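PDB 6A2A: sesquisabinene B synthase 2 from Santalum album, which probably cyclises farnesyl diphosphate to the sesquiterpene sesquisabinene B, using magnesium or manganese ions as cofactor. Local coordinates for residues I377-K382 against S426-V431; L447-S452 against S515-P520; L455-N460 against N474-Q479. All blocks are in the same frame, centred on the assembly; numbering follows the deposited sequence.

Interaction 1 (I377-K382 against S426-V431); sequences IPCTAK and SYLLTV
Leu428 meets Cys379 and Thr380 where helix 377-400 faces helix 419-430. Both helices belong to the all-helical metal-binding domain of the class I terpene synthase fold. The contact is small and apolar. A single methyl of Leu428, CD2, does all the close touching. Leu428 CD2 lies 4.0 Å from Thr380 CG2 and 4.4 Å from Cys379 SG. The side chains of Thr380 and Leu428 cross at about a right angle, so the two methyls meet without running alongside each other. Leu428 CG stands anti to the backbone N (chi1 165°), and the Leu428 side chain reaches across from helix 419-430. No hydrogen bond joins the segments.

Thr380 is two-sided. Its methyl serves this contact, while OG1 is hydrogen-bonded to Ser361 O on helix 348-372. That bond probably helps hold the threonine in the rotation that turns CG2 to Leu428. Ala368 of the same helix, Leu439 and Phe374 add further apolar neighbours around Leu428. On the other flank of helix 377-400, Ile377 packs on Ile340 of the second subunit.

Residues 426-431 make two contacts among themselves. Val431 CB sits over the centre of the Tyr427 ring, 3.8 Å above its plane. Thr430 OG1 donates to Ser426 O at 2.8 Å, with a C=O...donor angle of 140° and the donor tilted 26° from the carbonyl plane.

Interaction 2 (L447-S452 against S515-P520); sequences LFVRAS and SPFAEP
Phe517 projects from the loop between helices 489-510 and 521-535 onto the first turn of helix 447-462. The aromatic contact is with Phe448. The two rings come together obliquely, with Phe517 CD2 3.9 Å from Phe448 CD2.

The aliphatic contact is with Val449. Val449 CG2 is 4.1 Å from Phe517 CE2 and 4.1 Å from Phe517 CZ. The two side chains cross at about a right angle. Val449 CG1 is anti to the backbone N (chi1 -179°), which puts CG2 beside that N and on the side of the ring.

More apolar groups complete the setting. Phe521 and Leu522 touch Phe517 from helix 521-535, and Val442 and Pro446 also pack on it. Phe448 continues to Thr525, Leu507 and Cys510. The loop itself has cis peptide bonds before Pro516 and Pro520, one on each side of Phe517 in the sequence.

Polar ties lie away from the rings. Ser452 OG is hydrogen-bonded to Thr525 O, and Arg450 forms a salt bridge with Asp411. With no hydrogen bond between the segments, the contact rests on van der Waals packing of buried apolar side chains.

Interaction 3 (L455-N460 against N474-Q479); sequences LCRIIN and NLKSIQ
Arg457 and Lys476 point their basic ends at one water between helix 447-462 and the start of helix 477-485. Water 1 accepts from Arg457 NH1 at 2.8 Å and from Lys476 NZ at 3.0 Å. It lies at the edge of the guanidinium, in its plane. The two nitrogens, Arg457 NH1 and Lys476 NZ, are 4.2 Å apart, and the side chains cross at about a right angle. The Arg457 chain bends twice, at chi2 (52°) and chi3 (60°), and this brings NH1 to the lysine.

Asp461, next to Asn460, ties the two sides together. Its carboxylate receives a salt bridge from Arg457 NH1 at OD1 and a hydrogen bond from Ser477 OG at OD2. Arg457 NE donates to Ala413 O of helix 406-416, a further bond on the guanidinium.

Asp461 directly follows Asn460, a magnesium ligand of this protein, in the second metal-binding (NSE/DTE) motif of class I terpene synthases. No metal is bound to this chain. The nearest side-chain atoms of Arg457 and Glu394, another magnesium ligand, are about 4 Å apart. The paired basic groups are consistent with a pocket that receives a diphosphate and its metal ions.

The other contact is a van der Waals one between Ile458 and Ser477. Ser477 OG sits 3.9 Å from Ile458 CG1 and 4.2 Å from Ile458 CA, close against helix 447-462. Leu410 of helix 406-416 touches both Ile458 and Ser477. Lys476 occupies the N-cap position of helix 477-485, and Ser477 begins its first turn.

Overall arrangement
Interactions 1 and 2 touch, with centres 15 Å apart. Tyr427 CE1 meets Phe517 CE1 at 3.7 Å, and Thr430 CB lies 3.8 Å from Pro520 CG. Both contacts lie away from the annotated magnesium ligands. Interactions 2 and 3 share helix 447-462. Its first turn serves interaction 2, and a later part, ending at Asn460, serves interaction 3, whose centre is 22 Å away. Interaction 3 alone reaches the metal site: the nearest side-chain atoms of Arg457 and Asp316 are about 7 Å apart. Interactions 1 and 3 do not touch, their nearest atoms being about 11 Å apart.

Interaction 1 (I377-K382 against S426-V431)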
loop_
_atom_site.group_PDB
_atom_site.type_symbol
_atom_site.label_atom_id
_atom_site.label_comp_id
_atom_site.label_asym_id
_atom_site.label_seq_id
_atom_site.Cartn_x
_atom_site.Cartn_y
_atom_site.Cartn_z
ATOM N N ILE A 377 -2.918 17.635 -5.547
ATOM C CA ILE A 377 -1.503 17.523 -6.012
ATOM C C ILE A 377 -0.831 18.897 -6.131
ATOM O O ILE A 377 0.344 19.005 -5.780
ATOM C CB ILE A 377 -1.390 16.716 -7.306
ATOM C CG1 ILE A 377 -1.888 15.290 -7.049
ATOM C CG2 ILE A 377 0.049 16.785 -7.844
ATOM C CD1 ILE A 377 -1.819 14.402 -8.261
ATOM N N PRO A 378 -1.494 19.908 -6.663
ATOM C CA PRO A 378 -0.817 21.218 -6.699
ATOM C C PRO A 378 -0.354 21.685 -5.310
ATOM O O PRO A 378 0.723 22.265 -5.195
ATOM C CB PRO A 378 -1.888 22.157 -7.266
ATOM C CG PRO A 378 -2.632 21.244 -8.174
ATOM C CD PRO A 378 -2.776 19.962 -7.383
ATOM N N CYS A 379 -1.184 21.390 -4.289
ATOM C CA CYS A 379 -0.943 21.784 -2.915
ATOM C C CYS A 379 0.307 21.046 -2.371
ATOM O O CYS A 379 1.254 21.694 -1.868
ATOM C CB CYS A 379 -2.195 21.536 -2.058
ATOM S SG CYS A 379 -1.892 21.831 -0.294
ATOM N N THR A 380 0.336 19.726 -2.472
ATOM C CA THR A 380 1.457 18.950 -1.955
ATOM C C THR A 380 2.732 19.319 -2.729
ATOM O O THR A 380 3.800 19.399 -2.166
ATOM C CB THR A 380 1.145 17.442 -1.963
ATOM O OG1 THR A 380 0.871 16.971 -3.291
ATOM C CG2 THR A 380 -0.075 17.159 -1.112
ATOM N N ALA A 381 2.617 19.515 -4.044
ATOM C CA ALA A 381 3.814 19.896 -4.857
ATOM C C ALA A 381 4.373 21.238 -4.387
ATOM O O ALA A 381 5.580 21.391 -4.239
ATOM C CB ALA A 381 3.456 19.911 -6.335
ATOM N N LYS A 382 3.481 22.177 -4.074
ATOM C CA LYS A 382 3.830 23.504 -3.655
ATOM C C LYS A 382 4.545 23.499 -2.299
ATOM O O LYS A 382 5.574 24.154 -2.154
ATOM C CB LYS A 382 2.571 24.379 -3.566
ATOM C CG LYS A 382 2.857 25.777 -3.016
ATOM C CD LYS A 382 3.779 26.575 -3.889
ATOM C CE LYS A 382 3.728 28.045 -3.515
ATOM N NZ LYS A 382 4.890 28.774 -4.068
ATOM N N SER A 426 -2.243 18.449 6.395
ATOM C CA SER A 426 -3.284 18.030 7.317
ATOM C C SER A 426 -4.608 18.771 7.049
ATOM O O SER A 426 -5.676 18.172 7.213
ATOM C CB SER A 426 -2.828 18.159 8.730
ATOM O OG SER A 426 -2.900 19.484 9.270
ATOM N N TYR A 427 -4.509 20.056 6.727
ATOM C CA TYR A 427 -5.674 20.894 6.444
ATOM C C TYR A 427 -6.358 20.430 5.141
ATOM O O TYR A 427 -7.603 20.238 5.089
ATOM C CB TYR A 427 -5.256 22.354 6.369
ATOM C CG TYR A 427 -6.385 23.297 6.034
ATOM C CD1 TYR A 427 -7.127 23.891 7.040
ATOM C CD2 TYR A 427 -6.621 23.704 4.732
ATOM C CE1 TYR A 427 -8.123 24.818 6.758
ATOM C CE2 TYR A 427 -7.613 24.641 4.429
ATOM C CZ TYR A 427 -8.377 25.183 5.441
ATOM O OH TYR A 427 -9.332 26.112 5.109
ATOM N N LEU A 428 -5.549 20.251 4.081
ATOM C CA LEU A 428 -6.038 19.685 2.823
ATOM C C LEU A 428 -6.889 18.422 3.032
ATOM O O LEU A 428 -7.968 18.238 2.383
ATOM C CB LEU A 428 -4.839 19.334 1.939
ATOM C CG LEU A 428 -5.136 18.426 0.749
ATOM C CD1 LEU A 428 -5.954 19.130 -0.303
ATOM C CD2 LEU A 428 -3.848 17.897 0.127
ATOM N N LEU A 429 -6.434 17.550 3.903
ATOM C CA LEU A 429 -7.032 16.219 4.066
ATOM C C LEU A 429 -8.247 16.229 4.997
ATOM O O LEU A 429 -8.924 15.180 5.054
ATOM C CB LEU A 429 -5.976 15.268 4.643
ATOM C CG LEU A 429 -4.784 15.011 3.715
ATOM C CD1 LEU A 429 -3.753 14.154 4.419
ATOM C CD2 LEU A 429 -5.216 14.324 2.432
ATOM N N THR A 430 -8.469 17.308 5.739
ATOM C CA THR A 430 -9.572 17.311 6.742
ATOM C C THR A 430 -10.563 18.457 6.576
ATOM O O THR A 430 -11.718 18.271 7.059
ATOM C CB THR A 430 -9.022 17.366 8.167
ATOM O OG1 THR A 430 -8.246 18.566 8.336
ATOM C CG2 THR A 430 -8.230 16.120 8.465
ATOM N N VAL A 431 -10.185 19.614 6.047
ATOM C CA VAL A 431 -11.118 20.768 5.919
ATOM C C VAL A 431 -12.369 20.360 5.108
ATOM O O VAL A 431 -12.300 19.594 4.156
ATOM C CB VAL A 431 -10.443 21.997 5.275
ATOM C CG1 VAL A 431 -10.261 21.824 3.766
ATOM C CG2 VAL A 431 -11.210 23.276 5.596
#

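Interaction 2 (L447-S452 against S515-P520)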
loop_
_atom_site.group_PDB
_atom_site.type_symbol
_atom_site.label_atom_id
_atom_site.label_comp_id
_atom_site.label_asym_id
_atom_site.label_seq_id
_atom_site.Cartn_x
_atom_site.Cartn_y
_atom_site.Cartn_z
ATOM N N LEU A 447 -1.496 34.073 11.638
ATOM C CA LEU A 447 -0.786 34.057 12.941
ATOM C C LEU A 447 -0.820 32.680 13.634
ATOM O O LEU A 447 0.233 32.252 14.132
ATOM C CB LEU A 447 -1.430 35.110 13.842
ATOM C CG LEU A 447 -0.865 35.233 15.262
ATOM C CD1 LEU A 447 0.590 35.632 15.239
ATOM C CD2 LEU A 447 -1.683 36.257 16.036
ATOM N N PHE A 448 -1.962 32.043 13.705
ATOM C CA PHE A 448 -2.133 30.742 14.399
ATOM C C PHE A 448 -1.138 29.713 13.865
ATOM O O PHE A 448 -0.520 29.013 14.622
ATOM C CB PHE A 448 -3.537 30.213 14.146
ATOM C CG PHE A 448 -3.933 28.980 14.909
ATOM C CD1 PHE A 448 -3.749 28.894 16.272
ATOM C CD2 PHE A 448 -4.544 27.927 14.260
ATOM C CE1 PHE A 448 -4.140 27.767 16.966
ATOM C CE2 PHE A 448 -4.934 26.804 14.955
ATOM C CZ PHE A 448 -4.725 26.732 16.303
ATOM N N VAL A 449 -1.046 29.629 12.567
ATOM C CA VAL A 449 -0.153 28.636 11.917
ATOM C C VAL A 449 1.298 29.093 12.047
ATOM O O VAL A 449 2.142 28.274 12.311
ATOM C CB VAL A 449 -0.574 28.447 10.456
ATOM C CG1 VAL A 449 0.294 27.428 9.767
ATOM C CG2 VAL A 449 -2.037 28.086 10.373
ATOM N N ARG A 450 1.554 30.363 11.873
ATOM C CA ARG A 450 2.930 30.891 11.966
ATOM C C ARG A 450 3.493 30.596 13.364
ATOM O O ARG A 450 4.599 30.192 13.448
ATOM C CB ARG A 450 2.925 32.394 11.698
ATOM C CG ARG A 450 4.295 32.995 11.453
ATOM C CD ARG A 450 4.264 34.507 11.406
ATOM N NE ARG A 450 5.530 35.072 11.010
ATOM C CZ ARG A 450 6.103 36.157 11.507
ATOM N NH1 ARG A 450 7.327 36.452 11.121
ATOM N NH2 ARG A 450 5.481 36.952 12.361
ATOM N N ALA A 451 2.705 30.839 14.385
ATOM C CA ALA A 451 3.121 30.598 15.782
ATOM C C ALA A 451 3.513 29.124 15.949
ATOM O O ALA A 451 4.561 28.849 16.484
ATOM C CB ALA A 451 2.003 30.997 16.706
ATOM N N SER A 452 2.681 28.233 15.483
ATOM C CA SER A 452 2.944 26.778 15.573
ATOM C C SER A 452 4.249 26.423 14.856
ATOM O O SER A 452 5.068 25.781 15.449
ATOM C CB SER A 452 1.796 25.997 15.037
ATOM O OG SER A 452 2.045 24.624 15.075
ATOM N N SER A 515 -11.691 31.523 14.196
ATOM C CA SER A 515 -12.223 31.470 12.824
ATOM C C SER A 515 -11.133 32.023 11.906
ATOM O O SER A 515 -10.438 32.956 12.271
ATOM C CB SER A 515 -13.551 32.208 12.705
ATOM O OG SER A 515 -13.592 33.063 11.567
ATOM N N PRO A 516 -10.979 31.449 10.727
ATOM C CA PRO A 516 -11.836 30.481 10.054
ATOM C C PRO A 516 -11.562 29.001 10.340
ATOM O O PRO A 516 -12.229 28.137 9.762
ATOM C CB PRO A 516 -11.525 30.784 8.588
ATOM C CG PRO A 516 -10.071 31.103 8.605
ATOM C CD PRO A 516 -9.884 31.896 9.879
ATOM N N PHE A 517 -10.631 28.692 11.251
ATOM C CA PHE A 517 -10.271 27.295 11.475
ATOM C C PHE A 517 -11.268 26.579 12.388
ATOM O O PHE A 517 -11.925 27.195 13.218
ATOM C CB PHE A 517 -8.843 27.263 12.018
ATOM C CG PHE A 517 -7.820 27.764 11.038
ATOM C CD1 PHE A 517 -7.719 27.153 9.802
ATOM C CD2 PHE A 517 -6.956 28.794 11.358
ATOM C CE1 PHE A 517 -6.767 27.577 8.899
ATOM C CE2 PHE A 517 -5.977 29.197 10.459
ATOM C CZ PHE A 517 -5.928 28.627 9.213
ATOM N N ALA A 518 -11.367 25.283 12.184
ATOM C CA ALA A 518 -12.214 24.384 12.951
ATOM C C ALA A 518 -11.410 23.155 13.355
ATOM O O ALA A 518 -10.331 22.895 12.820
ATOM C CB ALA A 518 -13.389 23.939 12.132
ATOM N N GLU A 519 -12.015 22.354 14.200
ATOM C CA GLU A 519 -11.514 20.973 14.408
ATOM C C GLU A 519 -11.609 20.167 13.115
ATOM O O GLU A 519 -12.553 20.325 12.347
ATOM C CB GLU A 519 -12.305 20.292 15.527
ATOM C CG GLU A 519 -12.134 20.995 16.869
ATOM C CD GLU A 519 -10.761 20.924 17.505
ATOM O OE1 GLU A 519 -9.849 20.275 16.905
ATOM O OE2 GLU A 519 -10.566 21.562 18.551
ATOM N N PRO A 520 -10.664 19.266 12.859
ATOM C CA PRO A 520 -9.559 18.909 13.742
ATOM C C PRO A 520 -8.251 19.693 13.534
ATOM O O PRO A 520 -7.299 19.543 14.313
ATOM C CB PRO A 520 -9.270 17.449 13.391
ATOM C CG PRO A 520 -9.647 17.372 11.938
ATOM C CD PRO A 520 -10.857 18.278 11.812
#

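Interaction 3 (L455-N460 against N474-Q479)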
loop_
_atom_site.group_PDB
_atom_site.type_symbol
_atom_site.label_atom_id
_atom_site.label_comp_id
_atom_site.label_asym_id
_atom_site.label_seq_id
_atom_site.Cartn_x
_atom_site.Cartn_y
_atom_site.Cartn_z
ATOM N N LEU A 455 7.226 27.873 16.732
ATOM C CA LEU A 455 7.422 27.082 17.970
ATOM C C LEU A 455 8.145 25.763 17.684
ATOM O O LEU A 455 9.139 25.420 18.371
ATOM C CB LEU A 455 6.061 26.854 18.637
ATOM C CG LEU A 455 5.601 28.025 19.502
ATOM C CD1 LEU A 455 4.121 27.917 19.798
ATOM C CD2 LEU A 455 6.425 28.081 20.788
ATOM N N CYS A 456 7.701 25.014 16.671
ATOM C CA CYS A 456 8.308 23.714 16.395
ATOM C C CYS A 456 9.809 23.874 16.100
ATOM O O CYS A 456 10.664 23.084 16.574
ATOM C CB CYS A 456 7.574 23.022 15.247
ATOM S SG CYS A 456 5.907 22.476 15.683
ATOM N N ARG A 457 10.145 24.926 15.324
ATOM C CA ARG A 457 11.523 25.229 14.993
ATOM C C ARG A 457 12.327 25.631 16.232
ATOM O O ARG A 457 13.374 25.024 16.497
ATOM C CB ARG A 457 11.610 26.320 13.921
ATOM C CG ARG A 457 13.000 26.887 13.721
ATOM C CD ARG A 457 14.162 25.991 13.477
ATOM N NE ARG A 457 14.029 25.162 12.276
ATOM C CZ ARG A 457 14.788 24.142 11.953
ATOM N NH1 ARG A 457 15.646 23.622 12.824
ATOM N NH2 ARG A 457 14.612 23.566 10.764
ATOM N N ILE A 458 11.859 26.555 17.028
ATOM C CA ILE A 458 12.648 26.999 18.161
ATOM C C ILE A 458 12.778 25.883 19.202
ATOM O O ILE A 458 13.877 25.694 19.810
ATOM C CB ILE A 458 12.059 28.273 18.768
ATOM C CG1 ILE A 458 12.318 29.452 17.830
ATOM C CG2 ILE A 458 12.636 28.477 20.149
ATOM C CD1 ILE A 458 11.671 30.739 18.313
ATOM N N ILE A 459 11.724 25.115 19.388
ATOM C CA ILE A 459 11.767 24.020 20.336
ATOM C C ILE A 459 12.826 22.984 19.918
ATOM O O ILE A 459 13.603 22.556 20.700
ATOM C CB ILE A 459 10.393 23.381 20.541
ATOM C CG1 ILE A 459 9.463 24.384 21.189
ATOM C CG2 ILE A 459 10.531 22.140 21.382
ATOM C CD1 ILE A 459 7.996 24.092 21.090
ATOM N N ASN A 460 12.816 22.610 18.654
ATOM C CA ASN A 460 13.802 21.698 18.123
ATOM C C ASN A 460 15.207 22.251 18.374
ATOM O O ASN A 460 16.039 21.563 18.844
ATOM C CB ASN A 460 13.576 21.458 16.644
ATOM C CG ASN A 460 14.459 20.374 16.066
ATOM O OD1 ASN A 460 15.622 20.472 16.052
ATOM N ND2 ASN A 460 13.854 19.372 15.538
ATOM N N ASN A 474 26.143 28.136 13.222
ATOM C CA ASN A 474 25.597 29.499 13.176
ATOM C C ASN A 474 24.126 29.480 12.776
ATOM O O ASN A 474 23.458 30.494 12.929
ATOM C CB ASN A 474 26.356 30.394 12.196
ATOM C CG ASN A 474 27.666 30.859 12.796
ATOM O OD1 ASN A 474 27.723 31.091 14.005
ATOM N ND2 ASN A 474 28.705 30.979 11.977
ATOM N N LEU A 475 23.650 28.348 12.238
ATOM C CA LEU A 475 22.332 28.293 11.692
ATOM C C LEU A 475 21.414 27.556 12.647
ATOM O O LEU A 475 20.676 26.691 12.192
ATOM C CB LEU A 475 22.365 27.589 10.325
ATOM C CG LEU A 475 23.237 28.245 9.255
ATOM C CD1 LEU A 475 22.774 27.824 7.855
ATOM C CD2 LEU A 475 23.225 29.750 9.371
ATOM N N LYS A 476 21.457 27.923 13.930
ATOM C CA LYS A 476 20.474 27.505 14.867
ATOM C C LYS A 476 20.092 28.712 15.739
ATOM O O LYS A 476 20.865 29.632 15.853
ATOM C CB LYS A 476 21.050 26.361 15.717
ATOM C CG LYS A 476 21.343 25.064 14.981
ATOM C CD LYS A 476 20.112 24.238 14.718
ATOM C CE LYS A 476 20.364 23.017 13.850
ATOM N NZ LYS A 476 19.793 23.184 12.491
ATOM N N SER A 477 18.890 28.696 16.290
ATOM C CA SER A 477 18.348 29.799 17.056
ATOM C C SER A 477 19.257 30.474 18.089
ATOM O O SER A 477 19.464 31.635 18.047
ATOM C CB SER A 477 17.027 29.396 17.727
ATOM O OG SER A 477 16.069 28.970 16.825
ATOM N N ILE A 478 19.751 29.705 19.027
ATOM C CA ILE A 478 20.585 30.261 20.070
ATOM C C ILE A 478 21.810 30.967 19.499
ATOM O O ILE A 478 22.021 32.080 19.788
ATOM C CB ILE A 478 20.997 29.211 21.100
ATOM C CG1 ILE A 478 19.782 28.621 21.784
ATOM C CG2 ILE A 478 21.879 29.820 22.157
ATOM C CD1 ILE A 478 20.049 27.354 22.528
ATOM N N GLN A 479 22.555 30.295 18.640
ATOM C CA GLN A 479 23.747 30.855 18.052
ATOM C C GLN A 479 23.459 32.096 17.255
ATOM O O GLN A 479 24.181 33.042 17.338
ATOM C CB GLN A 479 24.532 29.839 17.229
ATOM C CG GLN A 479 25.917 30.300 16.814
ATOM C CD GLN A 479 26.854 30.571 17.969
ATOM O OE1 GLN A 479 27.034 29.753 18.829
ATOM N NE2 GLN A 479 27.429 31.734 17.982
HETATM O O HOH W 1 17.367 21.607 11.794
#